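Local coordinates for protein ferritin (Pseudo-nitzschia multiseries, PDB 4IWK) that probably stores iron in a 24-subunit shell, taking it up in the ferrous form, oxidising it with dioxygen at a ferroxidase site and depositing it as ferric hydroxides, at residues A[27-32]-A[85-90]; A[15-20]-A[67-72]; A[104-109]-A[119-124]; A[7-12]-A[115-120]. All blocks are in the same frame, centred on the assembly; numbering follows the deposited sequence. Where two conformers were deposited one is given.

Contact 1 of 4, residues A[27-32]-A[85-90]; sequences SIWFDQ and EDVWQS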
loop_
_atom_site.group_PDB
_atom_site.type_symbol
_atom_site.label_atom_id
_atom_site.label_comp_id
_atom_site.label_asym_id
_atom_site.label_seq_id
_atom_site.Cartn_x
_atom_site.Cartn_y
_atom_site.Cartn_z
ATOM N N SER A 27 16.364 -20.953 -41.317
ATOM C CA SER A 27 15.423 -21.415 -40.277
ATOM C C SER A 27 14.673 -22.669 -40.732
ATOM O O SER A 27 14.407 -23.592 -39.961
ATOM C CB SER A 27 14.414 -20.293 -39.936
ATOM O OG SER A 27 13.294 -20.289 -40.821
ATOM N N ILE A 28 14.324 -22.705 -42.014
ATOM C CA ILE A 28 13.557 -23.898 -42.532
ATOM C C ILE A 28 14.478 -25.095 -42.518
ATOM O O ILE A 28 14.101 -26.152 -42.036
ATOM C CB ILE A 28 13.024 -23.578 -43.965
ATOM C CG1 ILE A 28 11.918 -22.520 -43.887
ATOM C CG2 ILE A 28 12.571 -24.894 -44.571
ATOM C CD1 ILE A 28 11.613 -21.959 -45.285
ATOM N N TRP A 29 15.740 -24.945 -42.995
ATOM C CA TRP A 29 16.639 -26.061 -42.965
ATOM C C TRP A 29 16.803 -26.565 -41.549
ATOM O O TRP A 29 16.790 -27.778 -41.287
ATOM C CB TRP A 29 18.023 -25.645 -43.617
ATOM C CG TRP A 29 18.860 -26.882 -43.825
ATOM C CD1 TRP A 29 18.937 -27.632 -44.996
ATOM C CD2 TRP A 29 19.703 -27.524 -42.856
ATOM N NE1 TRP A 29 19.780 -28.721 -44.784
ATOM C CE2 TRP A 29 20.257 -28.689 -43.487
ATOM C CE3 TRP A 29 19.985 -27.283 -41.502
ATOM C CZ2 TRP A 29 21.175 -29.578 -42.790
ATOM C CZ3 TRP A 29 20.866 -28.153 -40.794
ATOM C CH2 TRP A 29 21.423 -29.335 -41.452
ATOM N N PHE A 30 17.087 -25.651 -40.595
ATOM C CA PHE A 30 17.292 -26.083 -39.220
ATOM C C PHE A 30 16.033 -26.781 -38.687
ATOM O O PHE A 30 16.181 -27.801 -38.037
ATOM C CB PHE A 30 17.586 -24.851 -38.371
ATOM C CG PHE A 30 19.029 -24.414 -38.509
ATOM C CD1 PHE A 30 20.042 -25.356 -38.408
ATOM C CD2 PHE A 30 19.355 -23.093 -38.742
ATOM C CE1 PHE A 30 21.420 -24.994 -38.485
ATOM C CE2 PHE A 30 20.725 -22.707 -38.815
ATOM C CZ PHE A 30 21.757 -23.667 -38.710
ATOM N N ASP A 31 14.838 -26.242 -38.953
ATOM C CA ASP A 31 13.611 -26.839 -38.352
ATOM C C ASP A 31 13.395 -28.186 -38.978
ATOM O O ASP A 31 13.015 -29.133 -38.292
ATOM C CB ASP A 31 12.392 -25.954 -38.617
ATOM C CG ASP A 31 12.106 -25.009 -37.491
ATOM O OD1 ASP A 31 12.403 -25.307 -36.299
ATOM O OD2 ASP A 31 11.550 -23.902 -37.737
ATOM N N GLN A 32 13.657 -28.296 -40.265
ATOM C CA GLN A 32 13.459 -29.607 -40.925
ATOM C C GLN A 32 14.400 -30.661 -40.371
ATOM O O GLN A 32 14.171 -31.903 -40.508
ATOM C CB GLN A 32 13.671 -29.478 -42.431
ATOM C CG GLN A 32 12.579 -28.753 -43.161
ATOM C CD GLN A 32 12.921 -28.556 -44.643
ATOM O OE1 GLN A 32 14.106 -28.776 -45.102
ATOM N NE2 GLN A 32 11.901 -28.072 -45.432
ATOM N N GLU A 85 27.124 -26.692 -39.883
ATOM C CA GLU A 85 28.297 -25.879 -40.298
ATOM C C GLU A 85 28.133 -25.191 -41.679
ATOM O O GLU A 85 28.532 -23.992 -41.847
ATOM C CB GLU A 85 29.535 -26.780 -40.363
ATOM C CG GLU A 85 30.743 -25.860 -40.479
ATOM C CD GLU A 85 32.032 -26.665 -40.582
ATOM O OE1 GLU A 85 32.053 -27.746 -39.968
ATOM O OE2 GLU A 85 32.998 -26.168 -41.234
ATOM N N ASP A 86 27.522 -25.902 -42.651
ATOM C CA ASP A 86 27.336 -25.325 -43.952
ATOM C C ASP A 86 26.403 -24.115 -43.837
ATOM O O ASP A 86 26.593 -23.108 -44.547
ATOM C CB ASP A 86 26.636 -26.331 -44.892
ATOM C CG ASP A 86 27.502 -27.559 -45.234
ATOM O OD1 ASP A 86 28.754 -27.459 -45.158
ATOM O OD2 ASP A 86 26.905 -28.585 -45.661
ATOM N N VAL A 87 25.344 -24.257 -43.064
ATOM C CA VAL A 87 24.362 -23.175 -42.970
ATOM C C VAL A 87 25.056 -21.927 -42.303
ATOM O O VAL A 87 24.972 -20.823 -42.838
ATOM C CB VAL A 87 23.174 -23.553 -42.073
ATOM C CG1 VAL A 87 22.115 -22.414 -42.163
ATOM C CG2 VAL A 87 22.529 -24.850 -42.643
ATOM N N TRP A 88 25.708 -22.134 -41.148
ATOM C CA TRP A 88 26.362 -20.984 -40.499
ATOM C C TRP A 88 27.417 -20.319 -41.370
ATOM O O TRP A 88 27.585 -19.138 -41.358
ATOM C CB TRP A 88 26.947 -21.448 -39.176
ATOM C CG TRP A 88 25.841 -21.660 -38.119
ATOM C CD1 TRP A 88 25.333 -22.833 -37.706
ATOM C CD2 TRP A 88 25.130 -20.623 -37.416
ATOM N NE1 TRP A 88 24.377 -22.609 -36.716
ATOM C CE2 TRP A 88 24.207 -21.257 -36.581
ATOM C CE3 TRP A 88 25.218 -19.198 -37.417
ATOM C CZ2 TRP A 88 23.373 -20.550 -35.710
ATOM C CZ3 TRP A 88 24.358 -18.485 -36.565
ATOM C CH2 TRP A 88 23.455 -19.183 -35.729
ATOM N N GLN A 89 28.135 -21.107 -42.147
ATOM C CA GLN A 89 29.122 -20.519 -43.061
ATOM C C GLN A 89 28.454 -19.647 -44.141
ATOM O O GLN A 89 28.897 -18.524 -44.453
ATOM C CB GLN A 89 29.949 -21.699 -43.714
ATOM C CG GLN A 89 30.846 -21.163 -44.878
ATOM C CD GLN A 89 32.053 -20.334 -44.333
ATOM O OE1 GLN A 89 32.595 -20.695 -43.303
ATOM N NE2 GLN A 89 32.407 -19.205 -44.987
ATOM N N SER A 90 27.314 -20.120 -44.640
ATOM C CA SER A 90 26.553 -19.251 -45.568
ATOM C C SER A 90 26.037 -17.973 -44.888
ATOM O O SER A 90 26.014 -16.909 -45.556
ATOM C CB SER A 90 25.347 -20.004 -46.140
ATOM O OG SER A 90 25.806 -21.034 -47.055
#
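Segments 27-32 and 85-90 run almost antiparallel, their short axes 10.9 Å apart at an angle of 166°, with Trp29 and Val87 facing each other at 8.2 Å between CA atoms. Val87 lies between the side chains of Trp29 and Phe30, one methyl against each. With CG1 anti to the backbone N (chi1 -174°), one branch goes to each aromatic neighbour. CG2 of Val87 sits over a face of the Trp29 indole, 3.7 Å from CE3 and displaced toward the rim, a CH-pi contact with the six-membered ring. CG1 of Val87 meets CE2 of Phe30 at 3.6 Å, the two side chains reaching toward each other from opposite directions. Phe30 also reaches the next residue along, Trp88. Its CZ lies 3.5 Å from NE1 of Trp88, and its ring centroid is 5.3 Å from that of the five-membered indole ring. The planes are inclined at 43°, an oblique meeting. Further in, Phe30 rests on Met38 and Met42 of helix 36-62, while Trp88 touches Met38 as well as Ile138 and Leu139 of helix 115-145, so all four long helices meet around these two rings. The indole of Trp88 lies about 8 Å from a bound iron and about 4 Å from Tyr41, a residue known to bind iron. Such an aromatic and aliphatic layer between antiparallel neighbours belongs to the core of the ferritin four-helix bundle, beyond its ferroxidase centre.

Contact 2 of 4, residues A[15-20]-A[67-72]; sequences QEFTAS and IELQAV. With FE (Fe (III) ion), chain G.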
loop_
_atom_site.group_PDB
_atom_site.type_symbol
_atom_site.label_atom_id
_atom_site.label_comp_id
_atom_site.label_asym_id
_atom_site.label_seq_id
_atom_site.Cartn_x
_atom_site.Cartn_y
_atom_site.Cartn_z
ATOM N N GLN A 15 19.269 -5.723 -50.611
ATOM C CA GLN A 15 20.202 -6.632 -49.969
ATOM C C GLN A 15 19.645 -7.016 -48.555
ATOM O O GLN A 15 19.801 -8.194 -48.131
ATOM C CB GLN A 15 21.544 -5.899 -49.858
ATOM C CG GLN A 15 22.614 -6.736 -49.080
ATOM C CD GLN A 15 22.913 -8.087 -49.759
ATOM O OE1 GLN A 15 22.804 -8.207 -50.994
ATOM N NE2 GLN A 15 23.206 -9.123 -48.967
ATOM N N GLU A 16 19.012 -6.040 -47.855
ATOM C CA GLU A 16 18.521 -6.375 -46.476
ATOM C C GLU A 16 17.363 -7.363 -46.644
ATOM O O GLU A 16 17.308 -8.358 -45.864
ATOM C CB GLU A 16 17.961 -5.131 -45.766
ATOM C CG GLU A 16 19.106 -4.084 -45.486
ATOM C CD GLU A 16 20.258 -4.507 -44.631
ATOM O OE1 GLU A 16 20.080 -5.474 -43.890
ATOM O OE2 GLU A 16 21.306 -3.815 -44.676
ATOM N N PHE A 17 16.516 -7.160 -47.643
ATOM C CA PHE A 17 15.399 -8.106 -47.804
ATOM C C PHE A 17 15.844 -9.467 -48.349
ATOM O O PHE A 17 15.250 -10.506 -47.945
ATOM C CB PHE A 17 14.294 -7.525 -48.712
ATOM C CG PHE A 17 13.580 -6.341 -48.140
ATOM C CD1 PHE A 17 13.549 -6.066 -46.753
ATOM C CD2 PHE A 17 12.883 -5.504 -49.012
ATOM C CE1 PHE A 17 12.839 -4.971 -46.249
ATOM C CE2 PHE A 17 12.163 -4.411 -48.505
ATOM C CZ PHE A 17 12.105 -4.178 -47.105
ATOM N N THR A 18 16.922 -9.488 -49.148
ATOM C CA THR A 18 17.538 -10.740 -49.618
ATOM C C THR A 18 18.055 -11.497 -48.412
ATOM O O THR A 18 17.796 -12.708 -48.249
ATOM C CB THR A 18 18.680 -10.420 -50.599
ATOM O OG1 THR A 18 18.100 -9.778 -51.746
ATOM C CG2 THR A 18 19.424 -11.659 -51.039
ATOM N N ALA A 19 18.731 -10.772 -47.529
ATOM C CA ALA A 19 19.239 -11.422 -46.320
ATOM C C ALA A 19 18.127 -11.903 -45.406
ATOM O O ALA A 19 18.226 -12.975 -44.904
ATOM C CB ALA A 19 20.107 -10.458 -45.534
ATOM N N SER A 20 17.037 -11.168 -45.323
ATOM C CA SER A 20 15.897 -11.663 -44.534
ATOM C C SER A 20 15.423 -13.030 -45.042
ATOM O O SER A 20 15.113 -13.940 -44.250
ATOM C CB SER A 20 14.783 -10.625 -44.629
ATOM O OG SER A 20 13.693 -11.086 -43.837
ATOM N N ILE A 67 12.349 5.046 -54.026
ATOM C CA ILE A 67 12.578 3.640 -53.828
ATOM C C ILE A 67 11.732 2.907 -54.881
ATOM O O ILE A 67 10.559 3.216 -54.939
ATOM C CB ILE A 67 12.107 3.188 -52.400
ATOM C CG1 ILE A 67 13.051 3.762 -51.317
ATOM C CG2 ILE A 67 12.117 1.672 -52.269
ATOM C CD1 ILE A 67 14.519 3.261 -51.414
ATOM N N GLU A 68 12.350 2.036 -55.646
ATOM C CA GLU A 68 11.643 1.064 -56.499
ATOM C C GLU A 68 12.030 -0.307 -55.928
ATOM O O GLU A 68 13.188 -0.715 -56.006
ATOM C CB GLU A 68 12.153 1.211 -57.927
ATOM C CG GLU A 68 11.002 1.349 -58.884
ATOM C CD GLU A 68 10.538 2.802 -58.998
ATOM O OE1 GLU A 68 11.310 3.661 -59.496
ATOM O OE2 GLU A 68 9.401 3.082 -58.602
ATOM N N LEU A 69 11.012 -0.982 -55.347
ATOM C CA LEU A 69 11.226 -2.297 -54.752
ATOM C C LEU A 69 11.526 -3.327 -55.805
ATOM O O LEU A 69 10.806 -3.388 -56.806
ATOM C CB LEU A 69 9.977 -2.727 -53.916
ATOM C CG LEU A 69 9.605 -1.916 -52.646
ATOM C CD1 LEU A 69 8.367 -2.521 -51.965
ATOM C CD2 LEU A 69 10.827 -1.985 -51.697
ATOM N N GLN A 70 12.626 -4.000 -55.653
ATOM C CA GLN A 70 13.051 -5.043 -56.596
ATOM C C GLN A 70 12.564 -6.405 -56.122
ATOM O O GLN A 70 12.096 -6.612 -54.938
ATOM C CB GLN A 70 14.569 -5.121 -56.794
ATOM C CG GLN A 70 15.203 -3.717 -57.051
ATOM C CD GLN A 70 16.747 -3.788 -57.204
ATOM O OE1 GLN A 70 17.592 -3.810 -56.229
ATOM N NE2 GLN A 70 17.154 -3.816 -58.490
ATOM N N ALA A 71 12.638 -7.336 -57.053
ATOM C CA ALA A 71 12.412 -8.713 -56.635
ATOM C C ALA A 71 13.322 -9.098 -55.484
ATOM O O ALA A 71 14.521 -8.730 -55.482
ATOM C CB ALA A 71 12.618 -9.682 -57.824
ATOM N N VAL A 72 12.784 -9.924 -54.550
ATOM C CA VAL A 72 13.658 -10.549 -53.552
ATOM C C VAL A 72 13.981 -11.956 -53.995
ATOM O O VAL A 72 13.091 -12.830 -54.108
ATOM C CB VAL A 72 13.004 -10.568 -52.133
ATOM C CG1 VAL A 72 14.071 -10.925 -51.103
ATOM C CG2 VAL A 72 12.437 -9.179 -51.746
HETATM FE FE FE G . 21.162 -6.129 -42.331
HETATM O O HOH W 1 22.625 -4.722 -42.715
HETATM O O HOH W 2 22.561 -7.134 -41.101
#
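At the ferroxidase site, helix 3-32 turns Glu16 inward to iron, while the next two residues, Phe17 and Thr18, receive the loop 67-72 on another side. Val72 makes the closer approach, its CA 5.5 Å from that of Thr18. CG1 of Val72 settles against the helix backbone, 3.4 Å from the carbonyl O of Phe17, and its second methyl, CG2, is 3.9 Å from CB of Phe17. Farther out, the Phe17 ring offers its edge to Leu69, whose CD2 lies near the ring plane, 4.2 Å from CE2. In the ferritin fold this loop belongs to the long connection from helix 36-62 to helix 84-111, which runs along the outside of the bundle; here Leu24 of a second subunit packs on both Phe17 and Leu69. The hydroxyl of Thr18 is turned back to the carbonyl O of Thr14. Glu16 is bent at chi2 (-60°), which brings its carboxylate to the metal. OE1 binds the iron at 2.0 Å, beside Glu49, His52 and two waters. OE2 stays off the metal and accepts a 2.5 Å hydrogen bond from one of those waters and another from Gln12 NE2.

Contact 3 of 4, residues A[104-109]-A[119-124]; sequences NLAEAA and AFLNPF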
loop_
_atom_site.group_PDB
_atom_site.type_symbol
_atom_site.label_atom_id
_atom_site.label_comp_id
_atom_site.label_asym_id
_atom_site.label_seq_id
_atom_site.Cartn_x
_atom_site.Cartn_y
_atom_site.Cartn_z
ATOM N N ASN A 104 29.933 0.048 -49.668
ATOM C CA ASN A 104 29.798 0.640 -51.019
ATOM C C ASN A 104 28.928 1.864 -51.042
ATOM O O ASN A 104 29.224 2.891 -51.709
ATOM C CB ASN A 104 29.192 -0.363 -52.026
ATOM C CG ASN A 104 30.158 -1.463 -52.408
ATOM O OD1 ASN A 104 31.353 -1.352 -52.191
ATOM N ND2 ASN A 104 29.607 -2.579 -52.904
ATOM N N LEU A 105 27.807 1.761 -50.336
ATOM C CA LEU A 105 26.895 2.905 -50.208
ATOM C C LEU A 105 27.606 4.065 -49.493
ATOM O O LEU A 105 27.465 5.227 -49.962
ATOM C CB LEU A 105 25.633 2.452 -49.382
ATOM C CG LEU A 105 24.630 3.488 -49.189
ATOM C CD1 LEU A 105 24.155 4.246 -50.478
ATOM C CD2 LEU A 105 23.409 2.814 -48.452
ATOM N N ALA A 106 28.305 3.807 -48.364
ATOM C CA ALA A 106 29.018 4.866 -47.678
ATOM C C ALA A 106 30.105 5.513 -48.600
ATOM O O ALA A 106 30.312 6.733 -48.496
ATOM C CB ALA A 106 29.691 4.417 -46.378
ATOM N N GLU A 107 30.773 4.692 -49.385
ATOM C CA GLU A 107 31.807 5.268 -50.355
ATOM C C GLU A 107 31.143 6.211 -51.347
ATOM O O GLU A 107 31.683 7.283 -51.557
ATOM C CB GLU A 107 32.486 4.168 -51.175
ATOM C CG GLU A 107 33.299 3.137 -50.434
ATOM C CD GLU A 107 34.722 3.596 -50.275
ATOM O OE1 GLU A 107 34.914 4.858 -50.475
ATOM O OE2 GLU A 107 35.582 2.687 -49.976
ATOM N N ALA A 108 29.949 5.865 -51.851
ATOM C CA ALA A 108 29.213 6.764 -52.810
ATOM C C ALA A 108 28.793 8.034 -52.091
ATOM O O ALA A 108 28.867 9.189 -52.662
ATOM C CB ALA A 108 27.979 6.048 -53.376
ATOM N N ALA A 109 28.335 7.862 -50.835
ATOM C CA ALA A 109 27.879 9.056 -50.079
ATOM C C ALA A 109 29.062 9.985 -49.775
ATOM O O ALA A 109 28.938 11.175 -49.840
ATOM C CB ALA A 109 27.172 8.651 -48.734
ATOM N N ALA A 119 25.937 9.972 -41.975
ATOM C CA ALA A 119 25.532 9.911 -40.558
ATOM C C ALA A 119 24.440 8.829 -40.289
ATOM O O ALA A 119 24.487 8.075 -39.312
ATOM C CB ALA A 119 24.971 11.267 -40.113
ATOM N N PHE A 120 23.497 8.715 -41.270
ATOM C CA PHE A 120 22.516 7.652 -41.111
ATOM C C PHE A 120 23.142 6.254 -41.068
ATOM O O PHE A 120 22.642 5.397 -40.395
ATOM C CB PHE A 120 21.529 7.783 -42.322
ATOM C CG PHE A 120 20.490 6.660 -42.376
ATOM C CD1 PHE A 120 19.454 6.635 -41.470
ATOM C CD2 PHE A 120 20.624 5.654 -43.320
ATOM C CE1 PHE A 120 18.469 5.585 -41.488
ATOM C CE2 PHE A 120 19.662 4.588 -43.329
ATOM C CZ PHE A 120 18.613 4.570 -42.414
ATOM N N LEU A 121 24.186 6.052 -41.892
ATOM C CA LEU A 121 24.804 4.731 -42.014
ATOM C C LEU A 121 25.618 4.351 -40.776
ATOM O O LEU A 121 25.820 3.146 -40.499
ATOM C CB LEU A 121 25.705 4.647 -43.255
ATOM C CG LEU A 121 25.029 4.882 -44.610
ATOM C CD1 LEU A 121 26.043 4.807 -45.714
ATOM C CD2 LEU A 121 24.008 3.712 -44.761
ATOM N N ASN A 122 26.098 5.325 -40.008
ATOM C CA ASN A 122 27.019 4.958 -38.917
ATOM C C ASN A 122 26.584 3.867 -37.972
ATOM O O ASN A 122 27.351 2.906 -37.719
ATOM C CB ASN A 122 27.460 6.275 -38.184
ATOM C CG ASN A 122 28.462 7.030 -38.948
ATOM O OD1 ASN A 122 28.577 8.268 -38.696
ATOM N ND2 ASN A 122 29.087 6.477 -39.890
ATOM N N PRO A 123 25.352 3.860 -37.475
ATOM C CA PRO A 123 24.976 2.759 -36.564
ATOM C C PRO A 123 24.874 1.450 -37.282
ATOM O O PRO A 123 25.083 0.406 -36.634
ATOM C CB PRO A 123 23.563 3.153 -36.058
ATOM C CG PRO A 123 23.345 4.575 -36.526
ATOM C CD PRO A 123 24.458 5.045 -37.411
ATOM N N PHE A 124 24.623 1.468 -38.579
ATOM C CA PHE A 124 24.651 0.192 -39.326
ATOM C C PHE A 124 26.071 -0.305 -39.501
ATOM O O PHE A 124 26.333 -1.540 -39.458
ATOM C CB PHE A 124 24.028 0.390 -40.749
ATOM C CG PHE A 124 22.500 0.707 -40.676
ATOM C CD1 PHE A 124 21.585 -0.357 -40.575
ATOM C CD2 PHE A 124 22.025 1.999 -40.596
ATOM C CE1 PHE A 124 20.206 -0.074 -40.435
ATOM C CE2 PHE A 124 20.676 2.306 -40.503
ATOM C CZ PHE A 124 19.762 1.265 -40.403
#
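Leu105 O accepts the helical hydrogen bond of Ala109 N at 2.9 Å, and the turn so closed presents Leu105 and Ala106 to Leu121 of the partner helix. Leu121 projects between them like a two-pronged fork. Its CD1 lies against the backbone of Ala106, 3.6 Å from CA and 3.7 Å from the CB methyl; the small alanine lets the leucine come this close to the main chain. The other prong, CD2, meets CD2 of Leu105 at 3.8 Å. Leu105 holds its CG anti to the backbone N (chi1 -179°), which lays the branch across that of Leu121. The two segments flank the short turn joining helices 84-111 and 115-145, which form an antiparallel helical hairpin of the ferritin bundle, and Phe56 of helix 36-62 packs on both leucines from the core. Beyond Leu121 the helix kinks: Pro123 has no N-H to give, and Phe124 N makes just a weak bond to Leu121 O. Across this bend CE2 of Phe124 rises 3.6 Å over a face of the Phe120 ring, displaced toward its rim. On the outer side Ala106 meets Phe115 of a neighbouring subunit, and Glu107 OE1 is hydrogen-bonded to His113 ND1 of that same chain.

Contact 4 of 4, residues A[7-12]-A[115-120]; sequences DLFNRQ and FAVMAF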
loop_
_atom_site.group_PDB
_atom_site.type_symbol
_atom_site.label_atom_id
_atom_site.label_comp_id
_atom_site.label_asym_id
_atom_site.label_seq_id
_atom_site.Cartn_x
_atom_site.Cartn_y
_atom_site.Cartn_z
ATOM N N ASP A 7 21.046 4.618 -56.777
ATOM C CA ASP A 7 20.936 3.181 -57.104
ATOM C C ASP A 7 21.419 2.321 -55.947
ATOM O O ASP A 7 20.787 1.288 -55.616
ATOM C CB ASP A 7 21.795 2.886 -58.362
ATOM C CG ASP A 7 21.123 3.450 -59.650
ATOM O OD1 ASP A 7 19.944 3.883 -59.533
ATOM O OD2 ASP A 7 21.667 3.492 -60.823
ATOM N N LEU A 8 22.552 2.758 -55.325
ATOM C CA LEU A 8 23.143 1.941 -54.216
ATOM C C LEU A 8 22.233 1.984 -53.000
ATOM O O LEU A 8 22.143 0.989 -52.257
ATOM C CB LEU A 8 24.561 2.378 -53.841
ATOM C CG LEU A 8 25.638 2.045 -54.930
ATOM C CD1 LEU A 8 26.928 2.795 -54.546
ATOM C CD2 LEU A 8 25.909 0.563 -55.032
ATOM N N PHE A 9 21.543 3.084 -52.804
ATOM C CA PHE A 9 20.571 3.127 -51.696
ATOM C C PHE A 9 19.439 2.161 -51.949
ATOM O O PHE A 9 19.096 1.327 -51.099
ATOM C CB PHE A 9 20.111 4.580 -51.458
ATOM C CG PHE A 9 19.658 4.830 -50.044
ATOM C CD1 PHE A 9 20.494 5.547 -49.148
ATOM C CD2 PHE A 9 18.433 4.320 -49.621
ATOM C CE1 PHE A 9 20.061 5.752 -47.820
ATOM C CE2 PHE A 9 18.001 4.540 -48.308
ATOM C CZ PHE A 9 18.850 5.241 -47.440
ATOM N N ASN A 10 18.860 2.200 -53.144
ATOM C CA ASN A 10 17.856 1.241 -53.579
ATOM C C ASN A 10 18.410 -0.209 -53.441
ATOM O O ASN A 10 17.698 -1.120 -52.895
ATOM C CB ASN A 10 17.444 1.611 -55.019
ATOM C CG ASN A 10 16.061 1.119 -55.386
ATOM O OD1 ASN A 10 15.890 0.326 -56.342
ATOM N ND2 ASN A 10 15.065 1.520 -54.595
ATOM N N ARG A 11 19.618 -0.467 -53.919
ATOM C CA ARG A 11 20.201 -1.810 -53.803
ATOM C C ARG A 11 20.297 -2.275 -52.301
ATOM O O ARG A 11 20.319 -3.457 -51.996
ATOM C CB ARG A 11 21.565 -1.939 -54.481
ATOM C CG ARG A 11 21.525 -2.087 -56.000
ATOM C CD ARG A 11 22.749 -1.400 -56.596
ATOM N NE ARG A 11 23.335 -2.099 -57.726
ATOM C CZ ARG A 11 24.570 -2.598 -57.738
ATOM N NH1 ARG A 11 25.375 -2.464 -56.680
ATOM N NH2 ARG A 11 25.015 -3.232 -58.818
ATOM N N GLN A 12 20.511 -1.318 -51.400
ATOM C CA GLN A 12 20.746 -1.693 -49.995
ATOM C C GLN A 12 19.413 -2.291 -49.464
ATOM O O GLN A 12 19.437 -3.284 -48.667
ATOM C CB GLN A 12 21.173 -0.510 -49.073
ATOM C CG GLN A 12 21.573 -0.989 -47.681
ATOM C CD GLN A 12 22.801 -1.915 -47.738
ATOM O OE1 GLN A 12 23.652 -1.740 -48.622
ATOM N NE2 GLN A 12 22.894 -2.882 -46.860
ATOM N N PHE A 115 26.599 14.227 -46.222
ATOM C CA PHE A 115 26.848 14.087 -44.780
ATOM C C PHE A 115 25.682 13.400 -44.082
ATOM O O PHE A 115 25.873 12.664 -43.118
ATOM C CB PHE A 115 27.160 15.462 -44.156
ATOM C CG PHE A 115 28.455 16.027 -44.680
ATOM C CD1 PHE A 115 29.689 15.545 -44.275
ATOM C CD2 PHE A 115 28.436 17.080 -45.614
ATOM C CE1 PHE A 115 30.879 16.059 -44.848
ATOM C CE2 PHE A 115 29.618 17.618 -46.152
ATOM C CZ PHE A 115 30.841 17.091 -45.772
ATOM N N ALA A 116 24.450 13.715 -44.543
ATOM C CA ALA A 116 23.309 13.085 -43.861
ATOM C C ALA A 116 23.280 11.588 -44.112
ATOM O O ALA A 116 22.978 10.862 -43.169
ATOM C CB ALA A 116 21.966 13.724 -44.363
ATOM N N VAL A 117 23.488 11.135 -45.364
ATOM C CA VAL A 117 23.511 9.709 -45.620
ATOM C C VAL A 117 24.672 9.077 -44.808
ATOM O O VAL A 117 24.444 8.053 -44.145
ATOM C CB VAL A 117 23.615 9.351 -47.136
ATOM C CG1 VAL A 117 23.887 7.862 -47.272
ATOM C CG2 VAL A 117 22.249 9.723 -47.773
ATOM N N MET A 118 25.845 9.702 -44.754
ATOM C CA MET A 118 26.909 9.034 -43.990
ATOM C C MET A 118 26.562 8.930 -42.533
ATOM O O MET A 118 26.900 7.953 -41.874
ATOM C CB MET A 118 28.233 9.835 -44.091
ATOM C CG MET A 118 28.773 9.625 -45.514
ATOM S SD MET A 118 30.438 10.370 -45.711
ATOM C CE MET A 118 29.896 12.084 -45.861
ATOM N N ALA A 119 25.937 9.972 -41.975
ATOM C CA ALA A 119 25.532 9.911 -40.558
ATOM C C ALA A 119 24.440 8.829 -40.289
ATOM O O ALA A 119 24.487 8.075 -39.312
ATOM C CB ALA A 119 24.971 11.267 -40.113
ATOM N N PHE A 120 23.497 8.715 -41.270
ATOM C CA PHE A 120 22.516 7.652 -41.111
ATOM C C PHE A 120 23.142 6.254 -41.068
ATOM O O PHE A 120 22.642 5.397 -40.395
ATOM C CB PHE A 120 21.529 7.783 -42.322
ATOM C CG PHE A 120 20.490 6.660 -42.376
ATOM C CD1 PHE A 120 19.454 6.635 -41.470
ATOM C CD2 PHE A 120 20.624 5.654 -43.320
ATOM C CE1 PHE A 120 18.469 5.585 -41.488
ATOM C CE2 PHE A 120 19.662 4.588 -43.329
ATOM C CZ PHE A 120 18.613 4.570 -42.414
#
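Aromatic contact comes first: the Phe9 ring reaches across from segment 7-12 until its CZ is 4.2 Å from CE2 of Phe120. The rings meet obliquely. The Phe120 side chain is extended, CG anti to the backbone N (chi1 175°), and this carries its ring toward Phe9. Phe56 and Phe59 of helix 36-62 complete the cluster. Phe59 stacks on the Phe120 ring, Phe56 meets that ring edge-to-face, and Phe56 also meets the Phe9 ring at a slant. The aliphatic contribution is Val117, one turn before Phe120. Its CG1 lies at the edge of the Phe9 ring, near the ring plane and 4.4 Å from CE1, a looser touch. With 9.4 Å between the CA atoms of Phe9 and Val117, the backbones stay well apart, and the Phe9 and Phe120 rings do most of the spanning. That is expected of this pairing, since helices 3-32 and 115-145 are diagonal partners in the ferritin four-helix bundle and meet across the bundle interior, here near one end; Phe9 also touches Ala60 of helix 36-62 and Ile65 just beyond it. Polar interactions lie beside the ring cluster and do not join the two segments. The buried amide of Gln12 is held at its OE1 by Ser101 OG of helix 84-111, a bond that helps to position Gln12 as a second-shell residue of the ferroxidase site. On the outer side of helix 115-145, Leu126 of a neighbouring subunit packs against Phe120.

The contacts mark out the length of one four-helix bundle. Contact 1 lies beyond the chain's centre from contacts 3 and 4, whose centres are about 30 and 31 Å from its own. Helix 3-32 serves contacts 4, 2 and 1 in turn, while helix 84-111 links contact 1 to contact 3. Contacts 3 and 4, only about 6 Å apart between centres, share Ala119 and Phe120 on helix 115-145. Contact 2 touches contact 4 and lies about 21 Å from contact 1 between centres. Along the chain, contacts 1 and 2 cross and both fall within the loop closed by contact 4, so residues far apart in sequence meet toward both ends of the bundle, with contact 2, which holds an iron ligand, between them.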